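PDB 6KBH: cytochrome P450 monooxygenase from Rhodococcus sp. ECU0066, which probably oxidises organic substrates at a heme iron, with electrons passed through FMN and a [2Fe-2S] cluster carried on the same polypeptide. Local coordinates for residues V36-F46 and E64-L73; E204-N212 and A224-F232. One frame throughout, in Å; residues are numbered along the deposited sequence.

Interaction 1. Residues V36-F46 and E64-L73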
loop_
_atom_site.group_PDB
_atom_site.type_symbol
_atom_site.label_atom_id
_atom_site.label_comp_id
_atom_site.label_asym_id
_atom_site.label_seq_id
_atom_site.Cartn_x
_atom_site.Cartn_y
_atom_site.Cartn_z
ATOM N N VAL A 36 41.334 0.462 -4.655
ATOM C CA VAL A 36 40.185 0.142 -3.817
ATOM C C VAL A 36 40.403 0.749 -2.438
ATOM O O VAL A 36 41.494 0.645 -1.866
ATOM C CB VAL A 36 39.964 -1.383 -3.724
ATOM C CG1 VAL A 36 38.999 -1.726 -2.598
ATOM C CG2 VAL A 36 39.465 -1.927 -5.054
ATOM N N SER A 37 39.359 1.383 -1.911
ATOM C CA SER A 37 39.437 2.088 -0.643
ATOM C C SER A 37 39.633 1.117 0.521
ATOM O O SER A 37 39.292 -0.065 0.423
ATOM C CB SER A 37 38.169 2.916 -0.434
ATOM O OG SER A 37 38.044 3.364 0.906
ATOM N N PRO A 38 40.207 1.595 1.631
ATOM C CA PRO A 38 40.221 0.781 2.860
ATOM C C PRO A 38 38.848 0.287 3.277
ATOM O O PRO A 38 38.654 -0.921 3.471
ATOM C CB PRO A 38 40.809 1.744 3.900
ATOM C CG PRO A 38 41.643 2.686 3.109
ATOM C CD PRO A 38 40.973 2.846 1.780
ATOM N N ARG A 39 37.883 1.201 3.428
ATOM C CA ARG A 39 36.545 0.807 3.852
ATOM C C ARG A 39 35.898 -0.134 2.845
ATOM O O ARG A 39 35.153 -1.042 3.233
ATOM C CB ARG A 39 35.683 2.051 4.067
ATOM C CG ARG A 39 36.197 2.963 5.177
ATOM C CD ARG A 39 35.469 4.302 5.209
ATOM N NE ARG A 39 35.770 5.110 4.031
ATOM C CZ ARG A 39 35.293 6.332 3.824
ATOM N NH1 ARG A 39 34.495 6.893 4.722
ATOM N NH2 ARG A 39 35.613 6.993 2.719
ATOM N N ALA A 40 36.187 0.054 1.555
ATOM C CA ALA A 40 35.643 -0.826 0.527
ATOM C C ALA A 40 36.284 -2.207 0.584
ATOM O O ALA A 40 35.597 -3.224 0.428
ATOM C CB ALA A 40 35.843 -0.202 -0.853
ATOM N N ALA A 41 37.603 -2.263 0.795
ATOM C CA ALA A 41 38.305 -3.537 0.890
ATOM C C ALA A 41 38.074 -4.234 2.223
ATOM O O ALA A 41 38.254 -5.453 2.310
ATOM C CB ALA A 41 39.803 -3.331 0.666
ATOM N N ALA A 42 37.683 -3.492 3.255
ATOM C CA ALA A 42 37.301 -4.079 4.531
ATOM C C ALA A 42 35.850 -4.536 4.558
ATOM O O ALA A 42 35.398 -5.059 5.583
ATOM C CB ALA A 42 37.548 -3.079 5.665
ATOM N N PHE A 43 35.110 -4.347 3.468
ATOM C CA PHE A 43 33.723 -4.784 3.423
ATOM C C PHE A 43 33.654 -6.305 3.407
ATOM O O PHE A 43 34.315 -6.963 2.596
ATOM C CB PHE A 43 33.023 -4.204 2.193
ATOM C CG PHE A 43 31.595 -4.664 2.024
ATOM C CD1 PHE A 43 30.598 -4.215 2.878
ATOM C CD2 PHE A 43 31.250 -5.536 1.004
ATOM C CE1 PHE A 43 29.288 -4.632 2.723
ATOM C CE2 PHE A 43 29.935 -5.958 0.844
ATOM C CZ PHE A 43 28.956 -5.506 1.705
ATOM N N ASP A 44 32.866 -6.862 4.324
ATOM C CA ASP A 44 32.557 -8.284 4.342
ATOM C C ASP A 44 31.075 -8.472 4.648
ATOM O O ASP A 44 30.604 -8.061 5.717
ATOM C CB ASP A 44 33.414 -9.022 5.370
ATOM C CG ASP A 44 33.244 -10.531 5.299
ATOM O OD1 ASP A 44 32.537 -11.018 4.396
ATOM O OD2 ASP A 44 33.815 -11.234 6.153
ATOM N N PRO A 45 30.310 -9.081 3.740
ATOM C CA PRO A 45 28.890 -9.337 4.009
ATOM C C PRO A 45 28.625 -10.573 4.853
ATOM O O PRO A 45 27.459 -10.857 5.147
ATOM C CB PRO A 45 28.304 -9.507 2.599
ATOM C CG PRO A 45 29.433 -10.069 1.805
ATOM C CD PRO A 45 30.691 -9.442 2.362
ATOM N N PHE A 46 29.658 -11.314 5.253
ATOM C CA PHE A 46 29.459 -12.591 5.926
ATOM C C PHE A 46 29.716 -12.543 7.426
ATOM O O PHE A 46 29.275 -13.450 8.139
ATOM C CB PHE A 46 30.352 -13.666 5.293
ATOM C CG PHE A 46 30.146 -13.822 3.814
ATOM C CD1 PHE A 46 28.967 -14.355 3.318
ATOM C CD2 PHE A 46 31.127 -13.431 2.918
ATOM C CE1 PHE A 46 28.772 -14.498 1.956
ATOM C CE2 PHE A 46 30.937 -13.570 1.556
ATOM C CZ PHE A 46 29.755 -14.102 1.075
ATOM N N GLU A 64 29.998 8.867 1.672
ATOM C CA GLU A 64 31.205 9.239 0.951
ATOM C C GLU A 64 31.563 8.349 -0.230
ATOM O O GLU A 64 32.370 8.776 -1.063
ATOM C CB GLU A 64 32.401 9.291 1.915
ATOM C CG GLU A 64 32.040 9.817 3.296
ATOM C CD GLU A 64 33.189 9.723 4.272
ATOM O OE1 GLU A 64 34.283 10.234 3.957
ATOM O OE2 GLU A 64 32.997 9.131 5.355
ATOM N N GLU A 65 30.995 7.149 -0.347
ATOM C CA GLU A 65 31.299 6.269 -1.477
ATOM C C GLU A 65 30.093 5.401 -1.786
ATOM O O GLU A 65 29.963 4.282 -1.273
ATOM C CB GLU A 65 32.531 5.407 -1.207
ATOM C CG GLU A 65 33.100 4.784 -2.468
ATOM C CD GLU A 65 34.403 4.063 -2.227
ATOM O OE1 GLU A 65 34.782 3.903 -1.049
ATOM O OE2 GLU A 65 35.047 3.660 -3.219
ATOM N N PRO A 66 29.197 5.874 -2.659
ATOM C CA PRO A 66 27.934 5.153 -2.887
ATOM C C PRO A 66 28.089 3.875 -3.694
ATOM O O PRO A 66 27.180 3.033 -3.668
ATOM C CB PRO A 66 27.087 6.182 -3.640
ATOM C CG PRO A 66 28.103 6.978 -4.408
ATOM C CD PRO A 66 29.340 7.043 -3.544
ATOM N N VAL A 67 29.198 3.706 -4.415
ATOM C CA VAL A 67 29.432 2.542 -5.264
ATOM C C VAL A 67 30.896 2.148 -5.137
ATOM O O VAL A 67 31.785 2.974 -5.366
ATOM C CB VAL A 67 29.082 2.824 -6.739
ATOM C CG1 VAL A 67 29.448 1.635 -7.619
ATOM C CG2 VAL A 67 27.615 3.162 -6.882
ATOM N N PHE A 68 31.151 0.894 -4.782
ATOM C CA PHE A 68 32.528 0.452 -4.633
ATOM C C PHE A 68 32.652 -1.014 -5.013
ATOM O O PHE A 68 31.671 -1.764 -5.034
ATOM C CB PHE A 68 33.050 0.682 -3.206
ATOM C CG PHE A 68 32.284 -0.056 -2.136
ATOM C CD1 PHE A 68 31.186 0.527 -1.521
ATOM C CD2 PHE A 68 32.681 -1.320 -1.722
ATOM C CE1 PHE A 68 30.491 -0.140 -0.525
ATOM C CE2 PHE A 68 31.988 -1.991 -0.728
ATOM C CZ PHE A 68 30.889 -1.398 -0.129
ATOM N N TYR A 69 33.884 -1.406 -5.326
ATOM C CA TYR A 69 34.215 -2.802 -5.544
ATOM C C TYR A 69 34.635 -3.436 -4.226
ATOM O O TYR A 69 35.379 -2.839 -3.443
ATOM C CB TYR A 69 35.333 -2.950 -6.576
ATOM C CG TYR A 69 35.689 -4.389 -6.834
ATOM C CD1 TYR A 69 34.811 -5.226 -7.510
ATOM C CD2 TYR A 69 36.892 -4.922 -6.385
ATOM C CE1 TYR A 69 35.121 -6.552 -7.741
ATOM C CE2 TYR A 69 37.212 -6.248 -6.612
ATOM C CZ TYR A 69 36.322 -7.056 -7.292
ATOM O OH TYR A 69 36.628 -8.375 -7.524
ATOM N N SER A 70 34.143 -4.646 -3.982
ATOM C CA SER A 70 34.435 -5.371 -2.756
ATOM C C SER A 70 35.410 -6.494 -3.065
ATOM O O SER A 70 35.114 -7.324 -3.934
ATOM C CB SER A 70 33.147 -5.927 -2.146
ATOM O OG SER A 70 33.419 -6.836 -1.094
ATOM N N PRO A 71 36.601 -6.528 -2.457
ATOM C CA PRO A 71 37.490 -7.681 -2.689
ATOM C C PRO A 71 37.031 -8.965 -2.018
ATOM O O PRO A 71 37.211 -10.039 -2.603
ATOM C CB PRO A 71 38.834 -7.192 -2.135
ATOM C CG PRO A 71 38.776 -5.711 -2.313
ATOM C CD PRO A 71 37.349 -5.342 -2.014
ATOM N N GLU A 72 36.443 -8.896 -0.817
ATOM C CA GLU A 72 36.044 -10.112 -0.110
ATOM C C GLU A 72 35.065 -10.933 -0.941
ATOM O O GLU A 72 35.312 -12.106 -1.243
ATOM C CB GLU A 72 35.443 -9.762 1.256
ATOM C CG GLU A 72 35.031 -10.975 2.109
ATOM C CD GLU A 72 36.193 -11.900 2.480
ATOM O OE1 GLU A 72 37.366 -11.483 2.396
ATOM O OE2 GLU A 72 35.929 -13.056 2.870
ATOM N N LEU A 73 33.949 -10.329 -1.321
ATOM C CA LEU A 73 33.014 -10.928 -2.259
ATOM C C LEU A 73 33.370 -10.466 -3.674
ATOM O O LEU A 73 34.248 -9.633 -3.869
ATOM C CB LEU A 73 31.585 -10.561 -1.852
ATOM C CG LEU A 73 30.357 -10.882 -2.692
ATOM C CD1 LEU A 73 29.330 -11.591 -1.847
ATOM C CD2 LEU A 73 29.797 -9.583 -3.191
#

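Interaction 2. Residues E204-N212 and A224-F232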
loop_
_atom_site.group_PDB
_atom_site.type_symbol
_atom_site.label_atom_id
_atom_site.label_comp_id
_atom_site.label_asym_id
_atom_site.label_seq_id
_atom_site.Cartn_x
_atom_site.Cartn_y
_atom_site.Cartn_z
ATOM N N GLU A 204 8.075 -31.259 4.837
ATOM C CA GLU A 204 9.235 -32.026 5.281
ATOM C C GLU A 204 10.425 -31.768 4.366
ATOM O O GLU A 204 11.568 -31.664 4.827
ATOM C CB GLU A 204 8.879 -33.516 5.316
ATOM C CG GLU A 204 9.716 -34.401 6.244
ATOM C CD GLU A 204 11.074 -34.778 5.670
ATOM O OE1 GLU A 204 11.127 -35.773 4.921
ATOM O OE2 GLU A 204 12.083 -34.094 5.961
ATOM N N TYR A 205 10.166 -31.624 3.067
ATOM C CA TYR A 205 11.196 -31.356 2.076
ATOM C C TYR A 205 11.467 -29.865 1.890
ATOM O O TYR A 205 12.199 -29.494 0.967
ATOM C CB TYR A 205 10.809 -31.977 0.729
ATOM C CG TYR A 205 10.588 -33.480 0.742
ATOM C CD1 TYR A 205 11.070 -34.275 1.775
ATOM C CD2 TYR A 205 9.893 -34.102 -0.288
ATOM C CE1 TYR A 205 10.863 -35.645 1.782
ATOM C CE2 TYR A 205 9.688 -35.469 -0.292
ATOM C CZ TYR A 205 10.172 -36.237 0.746
ATOM O OH TYR A 205 9.960 -37.599 0.747
ATOM N N SER A 206 10.890 -29.006 2.731
ATOM C CA SER A 206 11.096 -27.563 2.660
ATOM C C SER A 206 12.138 -27.155 3.694
ATOM O O SER A 206 11.980 -27.445 4.885
ATOM C CB SER A 206 9.788 -26.809 2.904
ATOM O OG SER A 206 8.840 -27.073 1.886
ATOM N N ILE A 207 13.200 -26.482 3.243
ATOM C CA ILE A 207 14.354 -26.187 4.084
ATOM C C ILE A 207 14.833 -24.762 3.837
ATOM O O ILE A 207 14.369 -24.064 2.932
ATOM C CB ILE A 207 15.520 -27.169 3.847
ATOM C CG1 ILE A 207 15.958 -27.118 2.382
ATOM C CG2 ILE A 207 15.138 -28.580 4.267
ATOM C CD1 ILE A 207 17.319 -27.711 2.140
ATOM N N ALA A 208 15.790 -24.345 4.664
ATOM C CA ALA A 208 16.425 -23.047 4.500
ATOM C C ALA A 208 17.425 -23.089 3.351
ATOM O O ALA A 208 18.171 -24.059 3.190
ATOM C CB ALA A 208 17.121 -22.629 5.793
ATOM N N HIS A 209 17.430 -22.027 2.543
ATOM C CA HIS A 209 18.338 -21.907 1.412
ATOM C C HIS A 209 19.310 -20.742 1.540
ATOM O O HIS A 209 20.126 -20.538 0.634
ATOM C CB HIS A 209 17.550 -21.747 0.104
ATOM C CG HIS A 209 16.872 -22.998 -0.358
ATOM N ND1 HIS A 209 15.566 -23.301 -0.035
ATOM C CD2 HIS A 209 17.313 -24.016 -1.135
ATOM C CE1 HIS A 209 15.235 -24.456 -0.586
ATOM N NE2 HIS A 209 16.277 -24.910 -1.258
ATOM N N THR A 210 19.251 -19.977 2.632
ATOM C CA THR A 210 19.995 -18.722 2.701
ATOM C C THR A 210 21.499 -18.958 2.630
ATOM O O THR A 210 22.200 -18.328 1.830
ATOM C CB THR A 210 19.631 -17.962 3.978
ATOM O OG1 THR A 210 20.080 -18.700 5.121
ATOM C CG2 THR A 210 18.136 -17.778 4.071
ATOM N N VAL A 211 22.016 -19.865 3.461
ATOM C CA VAL A 211 23.458 -20.098 3.465
ATOM C C VAL A 211 23.900 -20.823 2.195
ATOM O O VAL A 211 25.000 -20.580 1.689
ATOM C CB VAL A 211 23.866 -20.869 4.737
ATOM C CG1 VAL A 211 25.321 -21.255 4.677
ATOM C CG2 VAL A 211 23.603 -20.022 5.972
ATOM N N ASN A 212 23.053 -21.696 1.641
ATOM C CA ASN A 212 23.465 -22.488 0.491
ATOM C C ASN A 212 23.362 -21.705 -0.811
ATOM O O ASN A 212 24.091 -21.997 -1.762
ATOM C CB ASN A 212 22.651 -23.789 0.422
ATOM C CG ASN A 212 22.671 -24.415 -0.962
ATOM O OD1 ASN A 212 23.626 -25.103 -1.325
ATOM N ND2 ASN A 212 21.602 -24.210 -1.732
ATOM N N ALA A 224 23.224 -31.963 1.485
ATOM C CA ALA A 224 21.979 -32.112 2.234
ATOM C C ALA A 224 20.866 -31.264 1.635
ATOM O O ALA A 224 19.690 -31.636 1.716
ATOM C CB ALA A 224 22.199 -31.746 3.699
ATOM N N VAL A 225 21.217 -30.128 1.034
ATOM C CA VAL A 225 20.230 -29.332 0.314
ATOM C C VAL A 225 19.850 -30.020 -0.992
ATOM O O VAL A 225 18.666 -30.180 -1.306
ATOM C CB VAL A 225 20.765 -27.908 0.073
ATOM C CG1 VAL A 225 19.889 -27.171 -0.927
ATOM C CG2 VAL A 225 20.846 -27.147 1.388
ATOM N N ALA A 226 20.854 -30.450 -1.764
ATOM C CA ALA A 226 20.591 -31.162 -3.012
ATOM C C ALA A 226 19.741 -32.403 -2.782
ATOM O O ALA A 226 18.966 -32.798 -3.661
ATOM C CB ALA A 226 21.910 -31.544 -3.685
ATOM N N ASP A 227 19.866 -33.027 -1.610
ATOM C CA ASP A 227 19.049 -34.195 -1.304
ATOM C C ASP A 227 17.609 -33.793 -1.007
ATOM O O ASP A 227 16.668 -34.409 -1.521
ATOM C CB ASP A 227 19.658 -34.960 -0.129
ATOM C CG ASP A 227 19.220 -36.410 -0.085
ATOM O OD1 ASP A 227 19.478 -37.137 -1.067
ATOM O OD2 ASP A 227 18.635 -36.828 0.937
ATOM N N ALA A 228 17.413 -32.756 -0.188
ATOM C CA ALA A 228 16.060 -32.305 0.114
ATOM C C ALA A 228 15.393 -31.670 -1.101
ATOM O O ALA A 228 14.179 -31.813 -1.285
ATOM C CB ALA A 228 16.082 -31.323 1.284
ATOM N N VAL A 229 16.164 -30.972 -1.936
ATOM C CA VAL A 229 15.593 -30.333 -3.118
ATOM C C VAL A 229 15.238 -31.377 -4.169
ATOM O O VAL A 229 14.205 -31.272 -4.843
ATOM C CB VAL A 229 16.565 -29.268 -3.662
ATOM C CG1 VAL A 229 16.119 -28.766 -5.026
ATOM C CG2 VAL A 229 16.677 -28.111 -2.679
ATOM N N GLY A 230 16.077 -32.404 -4.321
ATOM C CA GLY A 230 15.764 -33.470 -5.260
ATOM C C GLY A 230 14.546 -34.275 -4.848
ATOM O O GLY A 230 13.696 -34.598 -5.685
ATOM N N LYS A 231 14.452 -34.625 -3.560
ATOM C CA LYS A 231 13.251 -35.273 -3.038
ATOM C C LYS A 231 12.015 -34.465 -3.380
ATOM O O LYS A 231 11.001 -35.004 -3.839
ATOM C CB LYS A 231 13.345 -35.441 -1.519
ATOM C CG LYS A 231 14.348 -36.458 -1.023
ATOM C CD LYS A 231 14.330 -36.503 0.498
ATOM C CE LYS A 231 15.523 -37.256 1.052
ATOM N NZ LYS A 231 15.482 -38.693 0.679
ATOM N N PHE A 232 12.097 -33.158 -3.172
ATOM C CA PHE A 232 10.945 -32.295 -3.373
ATOM C C PHE A 232 10.620 -32.124 -4.858
ATOM O O PHE A 232 9.449 -31.933 -5.213
ATOM C CB PHE A 232 11.215 -30.956 -2.681
ATOM C CG PHE A 232 10.275 -29.862 -3.065
ATOM C CD1 PHE A 232 10.445 -29.181 -4.253
ATOM C CD2 PHE A 232 9.227 -29.505 -2.236
ATOM C CE1 PHE A 232 9.575 -28.213 -4.628
ATOM C CE2 PHE A 232 8.355 -28.502 -2.608
ATOM C CZ PHE A 232 8.537 -27.851 -3.810
#

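Interaction 1. Residues V36-F46 and E64-L73
F68 presents its edge to one face of the F43 ring, an edge-to-face pair with centroids 5.4 Å apart and planes at 78°. The CG of F43 stands anti to its backbone N (chi1 177°), which sends the ring off the end of helix 38-41 toward F68. OG of S70 sits at the edge of the F43 ring, near its plane, 3.3 Å from CD2 of F43. On the helix, A40 sets its CB 3.5 Å from CD2 of F68. CB of A41 lies 3.9 Å, and CG1 of V36 4.0 Å, from CG of P71.

One end carries a salt bridge: NH1 of R39 reaches OE2 of E64 at 2.8 Å through a weak, bent hydrogen bond (141°). The other end is mixed, with D44 and E72 beside P45 and F46, on which CD1 of L73 packs. OD1 of D44 lies 4.2 Å from OE2 of E72, like charges whose nearness R216, salt-bridged to E72, probably offsets. N of F46 comes from above the D44 carboxylate plane to OD1 of D44 at 3.0 Å, an Asx turn.

A second shell places F68: its backbone bonds to V77 and its ring meets W60. Helix 38-41 and the chain around it thus pack against F68, Y69 and the loop after them; strand 67-69 forms one edge of the mixed five-stranded sheet of the P450 fold.

Interaction 2. Residues E204-N212 and A224-F232
This is a mainly apolar surface contact between the segment leading from helix 199-204 into helix 210-214 and one side of helix 219-242 in the heme domain. No hydrogen bond crosses it, and the two segments together bury 472 Å². Y205, where the chain leaves helix 199-204, lays its ring on the helix. CB of K231 sits 3.8 Å from the ring centroid and only 7° off the normal, a CH-pi contact over the middle of one face. CD of K231 continues the cover at the ring's CE1, and NZ leads on to a weak hydrogen bond with OH of Y117 and a long salt bridge with D227. Beside the ring, CB of Y205 lies 3.6 Å from CB of F232, near the edge of the phenyl ring. With Y205 replaced by an alanine, K231 CB and CD would lose the ring face they lie on, which is likely to open a gap beside F232.

Farther along, CG1 of I207 lies between its backbone N and carbonyl carbon (chi1 59°), directing CD1 between CG2 of V225 at 3.7 Å and CB of A228 at 3.9 Å. V225 is shared: its CG1 also comes within 3.5 Å of ND2 of N212, whose side chain arrives from the opposite direction. The H209 ring offers its edge to V229, with NE2 3.5 Å from CG2, while the backbone N of H209 is held by E285.

Helix 269-281 borders both segments: its M277 touches V229 and F232, and its I280 touches F232 and S206. Mostly methyl, methylene and ring surfaces meet, with the N212 amide and H209 ring against valine methyls, so the contact probably rests more on fit and exclusion of water than on directional bonds.

In the fold
Both contacts belong to the heme-binding part of the chain, remote from its FMN and [2Fe-2S] sites, and they follow in series: 36-46 with 64-73 closes before 204-212 with 224-232 opens. Their centres are about 31 Å apart, yet their nearest atoms come within about 7 Å without touching. Interaction 1 belongs to the mixed sheet through strand 67-69, whereas interaction 2 lies in the helical part, on helix 219-242. R216, between helices 210-214 and 219-242, reaches back to the 36-46/64-73 contact, which ties the two neighbourhoods together. This is consistent with the N-terminal sheet region and the helical region being joined at this side of the heme-binding part.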